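Local coordinates for protein arabinogalactan endo-1,4-beta-galactosidase (Ignisphaera aggregans, PDB 7OSK) that probably hydrolyses internal beta-1,4-galactosidic links of arabinogalactan through its family 53 glycoside hydrolase domain, a TIM barrel that carries a bound calcium ion, at residues S254-W266 against Y284-A296. Residues are numbered along the deposited sequence; the frame is centred on the assembly and turned at random.
Sequences SFDVIAISFYPYW and YDKKILVAETAYA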
loop_
_atom_site.group_PDB
_atom_site.type_symbol
_atom_site.label_atom_id
_atom_site.label_comp_id
_atom_site.label_asym_id
_atom_site.label_seq_id
_atom_site.Cartn_x
_atom_site.Cartn_y
_atom_site.Cartn_z
ATOM N N SER A 254 -17.197 8.322 -8.602
ATOM C CA SER A 254 -16.303 8.246 -9.748
ATOM C C SER A 254 -14.880 7.941 -9.297
ATOM O O SER A 254 -14.301 8.668 -8.489
ATOM C CB SER A 254 -16.341 9.551 -10.547
ATOM O OG SER A 254 -16.003 10.660 -9.732
ATOM N N PHE A 255 -14.329 6.852 -9.819
ATOM C CA PHE A 255 -12.956 6.467 -9.528
ATOM C C PHE A 255 -12.378 5.732 -10.725
ATOM O O PHE A 255 -13.118 5.314 -11.614
ATOM C CB PHE A 255 -12.886 5.595 -8.272
ATOM C CG PHE A 255 -13.642 4.306 -8.389
ATOM C CD1 PHE A 255 -15.023 4.289 -8.294
ATOM C CD2 PHE A 255 -12.973 3.112 -8.590
ATOM C CE1 PHE A 255 -15.724 3.106 -8.402
ATOM C CE2 PHE A 255 -13.669 1.924 -8.698
ATOM C CZ PHE A 255 -15.046 1.921 -8.603
ATOM N N ASP A 256 -11.060 5.567 -10.742
ATOM C CA ASP A 256 -10.367 5.024 -11.904
ATOM C C ASP A 256 -9.803 3.631 -11.646
ATOM O O ASP A 256 -9.803 2.783 -12.539
ATOM C CB ASP A 256 -9.236 5.966 -12.328
ATOM C CG ASP A 256 -9.721 7.382 -12.579
ATOM O OD1 ASP A 256 -10.346 7.618 -13.637
ATOM O OD2 ASP A 256 -9.471 8.259 -11.725
ATOM N N VAL A 257 -9.332 3.397 -10.424
ATOM C CA VAL A 257 -8.608 2.171 -10.108
ATOM C C VAL A 257 -9.291 1.356 -9.015
ATOM O O VAL A 257 -9.772 1.907 -8.024
ATOM C CB VAL A 257 -7.164 2.476 -9.658
ATOM C CG1 VAL A 257 -6.351 1.193 -9.553
ATOM C CG2 VAL A 257 -6.499 3.442 -10.625
ATOM N N ILE A 258 -9.330 0.043 -9.218
ATOM C CA ILE A 258 -9.770 -0.897 -8.193
ATOM C C ILE A 258 -8.549 -1.582 -7.603
ATOM O O ILE A 258 -7.945 -2.442 -8.243
ATOM C CB ILE A 258 -10.736 -1.955 -8.758
ATOM C CG1 ILE A 258 -12.005 -1.281 -9.281
ATOM C CG2 ILE A 258 -11.091 -2.989 -7.688
ATOM C CD1 ILE A 258 -12.820 -2.153 -10.207
ATOM N N ALA A 259 -8.196 -1.201 -6.378
ATOM C CA ALA A 259 -6.994 -1.716 -5.736
ATOM C C ALA A 259 -7.312 -2.927 -4.865
ATOM O O ALA A 259 -8.398 -3.022 -4.289
ATOM C CB ALA A 259 -6.333 -0.633 -4.917
ATOM N N ILE A 260 -6.351 -3.840 -4.773
ATOM C CA ILE A 260 -6.530 -5.099 -4.058
ATOM C C ILE A 260 -5.419 -5.322 -3.038
ATOM O O ILE A 260 -4.244 -5.097 -3.329
ATOM C CB ILE A 260 -6.551 -6.294 -5.039
ATOM C CG1 ILE A 260 -7.712 -6.159 -6.024
ATOM C CG2 ILE A 260 -6.671 -7.615 -4.287
ATOM C CD1 ILE A 260 -7.525 -6.962 -7.296
ATOM N N SER A 261 -5.800 -5.759 -1.840
ATOM C CA SER A 261 -4.840 -6.274 -0.869
ATOM C C SER A 261 -4.857 -7.788 -0.941
ATOM O O SER A 261 -5.828 -8.414 -0.526
ATOM C CB SER A 261 -5.168 -5.816 0.554
ATOM O OG SER A 261 -4.978 -4.424 0.709
ATOM N N PHE A 262 -3.789 -8.372 -1.477
ATOM C CA PHE A 262 -3.696 -9.823 -1.574
ATOM C C PHE A 262 -2.484 -10.380 -0.838
ATOM O O PHE A 262 -1.355 -10.321 -1.327
ATOM C CB PHE A 262 -3.651 -10.276 -3.031
ATOM C CG PHE A 262 -3.619 -11.769 -3.185
ATOM C CD1 PHE A 262 -4.678 -12.540 -2.742
ATOM C CD2 PHE A 262 -2.527 -12.403 -3.748
ATOM C CE1 PHE A 262 -4.655 -13.914 -2.869
ATOM C CE2 PHE A 262 -2.501 -13.779 -3.877
ATOM C CZ PHE A 262 -3.565 -14.534 -3.434
ATOM N N TYR A 263 -2.744 -10.911 0.352
ATOM C CA TYR A 263 -1.781 -11.707 1.097
ATOM C C TYR A 263 -2.220 -13.169 1.011
ATOM O O TYR A 263 -3.236 -13.538 1.604
ATOM C CB TYR A 263 -1.698 -11.248 2.554
ATOM C CG TYR A 263 -1.248 -9.811 2.716
ATOM C CD1 TYR A 263 0.091 -9.464 2.584
ATOM C CD2 TYR A 263 -2.160 -8.803 3.001
ATOM C CE1 TYR A 263 0.507 -8.157 2.730
ATOM C CE2 TYR A 263 -1.754 -7.492 3.150
ATOM C CZ TYR A 263 -0.420 -7.175 3.014
ATOM O OH TYR A 263 -0.017 -5.869 3.164
ATOM N N PRO A 264 -1.473 -14.002 0.260
ATOM C CA PRO A 264 -1.902 -15.385 0.002
ATOM C C PRO A 264 -2.214 -16.183 1.265
ATOM O O PRO A 264 -3.119 -17.019 1.260
ATOM C CB PRO A 264 -0.699 -15.997 -0.726
ATOM C CG PRO A 264 0.033 -14.853 -1.297
ATOM C CD PRO A 264 -0.153 -13.726 -0.337
ATOM N N TYR A 265 -1.468 -15.920 2.333
ATOM C CA TYR A 265 -1.629 -16.653 3.588
ATOM C C TYR A 265 -2.866 -16.200 4.367
ATOM O O TYR A 265 -3.121 -16.683 5.471
ATOM C CB TYR A 265 -0.374 -16.501 4.460
ATOM C CG TYR A 265 0.201 -15.096 4.520
ATOM C CD1 TYR A 265 -0.337 -14.134 5.368
ATOM C CD2 TYR A 265 1.286 -14.737 3.732
ATOM C CE1 TYR A 265 0.193 -12.853 5.426
ATOM C CE2 TYR A 265 1.820 -13.463 3.783
ATOM C CZ TYR A 265 1.271 -12.527 4.632
ATOM O OH TYR A 265 1.804 -11.261 4.679
ATOM N N TRP A 266 -3.629 -15.279 3.785
ATOM C CA TRP A 266 -4.832 -14.745 4.415
ATOM C C TRP A 266 -6.036 -14.809 3.489
ATOM O O TRP A 266 -7.133 -15.168 3.910
ATOM C CB TRP A 266 -4.617 -13.289 4.837
ATOM C CG TRP A 266 -3.914 -13.099 6.141
ATOM C CD1 TRP A 266 -3.771 -14.013 7.143
ATOM C CD2 TRP A 266 -3.258 -11.908 6.588
ATOM N NE1 TRP A 266 -3.065 -13.464 8.186
ATOM C CE2 TRP A 266 -2.738 -12.173 7.869
ATOM C CE3 TRP A 266 -3.059 -10.643 6.027
ATOM C CZ2 TRP A 266 -2.033 -11.220 8.599
ATOM C CZ3 TRP A 266 -2.357 -9.699 6.753
ATOM C CH2 TRP A 266 -1.851 -9.992 8.025
ATOM N N TYR A 284 -16.306 -4.632 -15.186
ATOM C CA TYR A 284 -15.979 -3.217 -15.033
ATOM C C TYR A 284 -14.953 -2.743 -16.060
ATOM O O TYR A 284 -14.032 -3.480 -16.417
ATOM C CB TYR A 284 -15.446 -2.947 -13.624
ATOM C CG TYR A 284 -16.332 -3.474 -12.522
ATOM C CD1 TYR A 284 -17.595 -2.943 -12.310
ATOM C CD2 TYR A 284 -15.900 -4.496 -11.686
ATOM C CE1 TYR A 284 -18.408 -3.419 -11.303
ATOM C CE2 TYR A 284 -16.707 -4.978 -10.674
ATOM C CZ TYR A 284 -17.960 -4.434 -10.488
ATOM O OH TYR A 284 -18.772 -4.903 -9.487
ATOM N N ASP A 285 -15.126 -1.508 -16.528
ATOM C CA ASP A 285 -14.147 -0.857 -17.392
ATOM C C ASP A 285 -13.296 0.084 -16.544
ATOM O O ASP A 285 -13.331 1.305 -16.707
ATOM C CB ASP A 285 -14.832 -0.094 -18.536
ATOM C CG ASP A 285 -14.970 -0.928 -19.805
ATOM O OD1 ASP A 285 -14.054 -1.723 -20.117
ATOM O OD2 ASP A 285 -16.005 -0.788 -20.492
ATOM N N LYS A 286 -12.545 -0.505 -15.619
ATOM C CA LYS A 286 -11.638 0.242 -14.759
ATOM C C LYS A 286 -10.346 -0.536 -14.563
ATOM O O LYS A 286 -10.274 -1.725 -14.877
ATOM C CB LYS A 286 -12.292 0.537 -13.411
ATOM C CG LYS A 286 -13.465 1.492 -13.505
ATOM C CD LYS A 286 -14.087 1.746 -12.148
ATOM C CE LYS A 286 -15.267 2.698 -12.251
ATOM N NZ LYS A 286 -14.877 4.014 -12.822
ATOM N N LYS A 287 -9.331 0.142 -14.038
ATOM C CA LYS A 287 -8.017 -0.460 -13.865
ATOM C C LYS A 287 -7.958 -1.357 -12.635
ATOM O O LYS A 287 -8.721 -1.186 -11.683
ATOM C CB LYS A 287 -6.946 0.628 -13.773
ATOM C CG LYS A 287 -6.811 1.472 -15.035
ATOM C CD LYS A 287 -6.373 0.639 -16.239
ATOM C CE LYS A 287 -6.479 1.423 -17.536
ATOM N NZ LYS A 287 -5.619 2.638 -17.540
ATOM N N ILE A 288 -7.037 -2.315 -12.676
ATOM C CA ILE A 288 -6.883 -3.310 -11.623
ATOM C C ILE A 288 -5.497 -3.199 -11.003
ATOM O O ILE A 288 -4.491 -3.304 -11.704
ATOM C CB ILE A 288 -7.084 -4.738 -12.164
ATOM C CG1 ILE A 288 -8.296 -4.797 -13.103
ATOM C CG2 ILE A 288 -7.226 -5.728 -11.013
ATOM C CD1 ILE A 288 -9.608 -4.402 -12.456
ATOM N N LEU A 289 -5.454 -2.997 -9.689
ATOM C CA LEU A 289 -4.200 -2.773 -8.976
ATOM C C LEU A 289 -4.093 -3.650 -7.732
ATOM O O LEU A 289 -5.095 -3.950 -7.086
ATOM C CB LEU A 289 -4.080 -1.295 -8.585
ATOM C CG LEU A 289 -2.875 -0.884 -7.734
ATOM C CD1 LEU A 289 -1.585 -1.011 -8.527
ATOM C CD2 LEU A 289 -3.051 0.533 -7.212
ATOM N N VAL A 290 -2.871 -4.066 -7.414
ATOM C CA VAL A 290 -2.580 -4.703 -6.132
ATOM C C VAL A 290 -1.894 -3.678 -5.228
ATOM O O VAL A 290 -0.695 -3.422 -5.361
ATOM C CB VAL A 290 -1.685 -5.953 -6.294
ATOM C CG1 VAL A 290 -1.418 -6.603 -4.941
ATOM C CG2 VAL A 290 -2.327 -6.951 -7.250
ATOM N N ALA A 291 -2.660 -3.093 -4.311
ATOM C CA ALA A 291 -2.155 -2.030 -3.445
ATOM C C ALA A 291 -1.241 -2.573 -2.359
ATOM O O ALA A 291 -0.315 -1.891 -1.919
ATOM C CB ALA A 291 -3.305 -1.268 -2.816
ATOM N N GLU A 292 -1.518 -3.793 -1.910
ATOM C CA GLU A 292 -0.711 -4.418 -0.872
ATOM C C GLU A 292 -0.569 -5.914 -1.102
ATOM O O GLU A 292 -1.536 -6.605 -1.416
ATOM C CB GLU A 292 -1.317 -4.165 0.512
ATOM C CG GLU A 292 -1.303 -2.705 0.946
ATOM C CD GLU A 292 -1.803 -2.508 2.371
ATOM O OE1 GLU A 292 -2.039 -3.520 3.070
ATOM O OE2 GLU A 292 -1.959 -1.340 2.790
ATOM N N THR A 293 0.654 -6.403 -0.941
ATOM C CA THR A 293 0.934 -7.827 -1.004
ATOM C C THR A 293 2.329 -8.070 -0.448
ATOM O O THR A 293 3.184 -7.185 -0.497
ATOM C CB THR A 293 0.832 -8.374 -2.443
ATOM O OG1 THR A 293 1.025 -9.793 -2.432
ATOM C CG2 THR A 293 1.871 -7.732 -3.350
ATOM N N ALA A 294 2.558 -9.261 0.092
ATOM C CA ALA A 294 3.862 -9.595 0.645
ATOM C C ALA A 294 3.985 -11.083 0.911
ATOM O O ALA A 294 2.989 -11.803 0.942
ATOM C CB ALA A 294 4.111 -8.815 1.924
ATOM N N TYR A 295 5.218 -11.537 1.100
ATOM C CA TYR A 295 5.472 -12.914 1.496
ATOM C C TYR A 295 6.770 -12.997 2.283
ATOM O O TYR A 295 7.556 -12.048 2.299
ATOM C CB TYR A 295 5.534 -13.835 0.280
ATOM C CG TYR A 295 5.113 -15.247 0.600
ATOM C CD1 TYR A 295 3.771 -15.570 0.752
ATOM C CD2 TYR A 295 6.052 -16.253 0.767
ATOM C CE1 TYR A 295 3.376 -16.852 1.051
ATOM C CE2 TYR A 295 5.667 -17.545 1.069
ATOM C CZ TYR A 295 4.324 -17.839 1.211
ATOM O OH TYR A 295 3.922 -19.119 1.510
ATOM N N ALA A 296 6.985 -14.137 2.933
ATOM C CA ALA A 296 8.140 -14.315 3.799
ATOM C C ALA A 296 9.348 -14.847 3.037
ATOM O O ALA A 296 9.255 -15.852 2.331
ATOM C CB ALA A 296 7.792 -15.248 4.944
#
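Y263 lays its ring obliquely across the E292 side chain. Its OH donates to E292 OE1 at 3.1 Å, from above the carboxylate plane; ring and carboxylate are turned 63° apart. E292 OE2 forms a salt bridge with R92. The A294 methyl meets the Y263 ring at its edge, CB to CE1 3.8 Å. Replacing Y263 by an alanine would probably leave E292 OE1 without this donor and open a gap beside A294. With chi1 of -176°, T293 turns OG1 away from its own N and toward F262 O, to which it donates at 2.7 Å. At the other end the K286 and F255 side chains cross at about a right angle. K286 CE and NZ lie over one ring face, giving CH-pi and cation-pi contacts, and NZ also bonds to F255 O. In between, V257 CG1 packs on L289 CB at 3.5 Å, and I260 CD1 on I288 CG2. Parallel strands 257-261 and 287-293 pair here, with a beta bulge at A291: I260 pairs with V290, S261 with E292. They are the sixth and seventh barrel strands, joined through helix 270-283 in a beta-alpha-beta crossover. Strands 228-234 and 346-352 flank the pair, and helix 324-342 packs against F262 and T293.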